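Local structure of membrane-bound protease PH1510 (3WWV) at residues A[39-44]-A[62-66]. The protein is a membrane-bound serine protease that cleaves preferentially near hydrophobic or aromatic residues and degrades a stomatin homolog in vitro, this chain being its C-terminal OB-fold domain. Residues are numbered along the deposited sequence.
Sequences KFNGKI and VVRER
Strand 59-64 runs out extended through residues 62-64, while 39-44 is an irregular loop that follows strand 32-38 and arches over the end of strand 59-64. The two start in parallel register, with CA atoms of Lys39 and Val62 5.8 Å apart and Lys39 N donating to Val62 O (2.8 Å). Beyond this the loop bows away, returning at Ile44, whose CA lies 7.1 Å from that of Arg64. A water in the gap accepts from Arg64 N (2.9 Å) and donates weakly to Asn41 OD1 (3.0 Å). Phe40 (chi1 m) brings CE2 to 3.8 Å from Val63 CG1. Arg64 points toward the loop (chi1 32°, between wells; chi2 t), its CG 3.5 Å from Asn41 OD1. Ile44 (m, t) points inward, CD1 3.8 Å from Arg64 N, and its CG2 lies over one guanidinium face, 3.8 Å from Arg64 NH2. That guanidinium forms salt bridges with Glu45 and Glu48. The loop thus covers a barrel strand's end in the OB fold; Ile44 and Val62 meet Val50 of strand 49-56 inside, whereas Lys39 and Phe40 pack on Ile11 of the second subunit.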
# COMPACT_ATOMS: atom_id res chain seq x y z
N LYS A 39 6.65 -3.70 -6.78
CA LYS A 39 5.84 -4.92 -6.77
C LYS A 39 5.54 -5.50 -8.15
O LYS A 39 5.63 -6.71 -8.34
CB LYS A 39 4.53 -4.72 -6.00
CG LYS A 39 3.85 -6.05 -5.68
CD LYS A 39 2.60 -5.87 -4.86
CE LYS A 39 1.81 -7.16 -4.83
NZ LYS A 39 2.37 -8.15 -3.88
N PHE A 40 5.18 -4.65 -9.12
CA PHE A 40 4.81 -5.15 -10.45
C PHE A 40 5.72 -4.60 -11.52
O PHE A 40 6.21 -5.36 -12.37
CB PHE A 40 3.39 -4.73 -10.84
CG PHE A 40 2.38 -4.95 -9.78
CD1 PHE A 40 1.81 -6.20 -9.60
CD2 PHE A 40 1.95 -3.88 -9.00
CE1 PHE A 40 0.84 -6.39 -8.63
CE2 PHE A 40 0.99 -4.07 -8.03
CZ PHE A 40 0.44 -5.32 -7.84
N ASN A 41 5.88 -3.27 -11.50
CA ASN A 41 6.62 -2.51 -12.51
C ASN A 41 8.04 -3.02 -12.70
O ASN A 41 8.71 -3.39 -11.74
CB ASN A 41 6.67 -1.02 -12.15
CG ASN A 41 5.38 -0.28 -12.50
OD1 ASN A 41 5.25 0.92 -12.23
ND2 ASN A 41 4.42 -0.98 -13.10
N GLY A 42 8.49 -3.04 -13.94
CA GLY A 42 9.86 -3.42 -14.25
C GLY A 42 10.86 -2.35 -13.84
O GLY A 42 12.03 -2.67 -13.60
N LYS A 43 10.40 -1.09 -13.75
CA LYS A 43 11.29 0.07 -13.54
C LYS A 43 10.57 1.32 -13.02
O LYS A 43 9.67 1.86 -13.67
CB LYS A 43 12.03 0.41 -14.84
CG LYS A 43 12.96 1.62 -14.76
CD LYS A 43 13.36 2.11 -16.14
CE LYS A 43 14.46 1.23 -16.72
NZ LYS A 43 14.57 1.41 -18.20
N ILE A 44 10.98 1.79 -11.84
CA ILE A 44 10.52 3.07 -11.29
C ILE A 44 11.72 4.02 -11.13
O ILE A 44 12.69 3.69 -10.47
CB ILE A 44 9.74 2.90 -9.97
CG1 ILE A 44 8.58 1.91 -10.14
CG2 ILE A 44 9.23 4.25 -9.47
CD1 ILE A 44 7.79 1.65 -8.88
N VAL A 62 7.03 -1.65 -2.97
CA VAL A 62 6.43 -0.37 -3.28
C VAL A 62 5.75 -0.45 -4.63
O VAL A 62 6.12 -1.28 -5.47
CB VAL A 62 7.48 0.77 -3.31
CG1 VAL A 62 8.23 0.88 -1.98
CG2 VAL A 62 8.48 0.58 -4.44
N VAL A 63 4.73 0.39 -4.82
CA VAL A 63 4.17 0.70 -6.14
C VAL A 63 4.40 2.19 -6.36
O VAL A 63 4.58 2.93 -5.38
CB VAL A 63 2.65 0.36 -6.25
CG1 VAL A 63 2.42 -1.14 -6.11
CG2 VAL A 63 1.82 1.13 -5.23
N ARG A 64 4.40 2.67 -7.60
CA ARG A 64 4.44 4.12 -7.78
C ARG A 64 3.14 4.73 -7.32
O ARG A 64 2.07 4.13 -7.45
CB ARG A 64 4.80 4.59 -9.20
CG ARG A 64 4.35 3.72 -10.36
CD ARG A 64 4.38 4.52 -11.66
NE ARG A 64 5.52 5.42 -11.78
CZ ARG A 64 6.64 5.14 -12.44
NH1 ARG A 64 6.80 3.99 -13.06
NH2 ARG A 64 7.62 6.03 -12.47
N GLU A 65 3.25 5.92 -6.75
CA GLU A 65 2.10 6.62 -6.22
C GLU A 65 1.07 6.85 -7.35
O GLU A 65 1.43 7.20 -8.47
CB GLU A 65 2.57 7.93 -5.58
CG GLU A 65 1.48 8.84 -5.03
CD GLU A 65 0.75 8.26 -3.83
OE1 GLU A 65 0.86 7.05 -3.55
OE2 GLU A 65 0.03 9.04 -3.16
N ARG A 66 -0.20 6.61 -7.05
CA ARG A 66 -1.28 6.84 -8.02
C ARG A 66 -1.54 8.32 -8.30
O ARG A 66 -1.45 9.17 -7.40
CB ARG A 66 -2.57 6.16 -7.56
CG ARG A 66 -2.45 4.66 -7.42
CD ARG A 66 -2.72 3.94 -8.73
NE ARG A 66 -2.71 2.50 -8.52
CZ ARG A 66 -3.46 1.62 -9.17
NH1 ARG A 66 -4.32 2.02 -10.10
NH2 ARG A 66 -3.35 0.33 -8.88
O HOH W 1 4.01 0.52 -9.52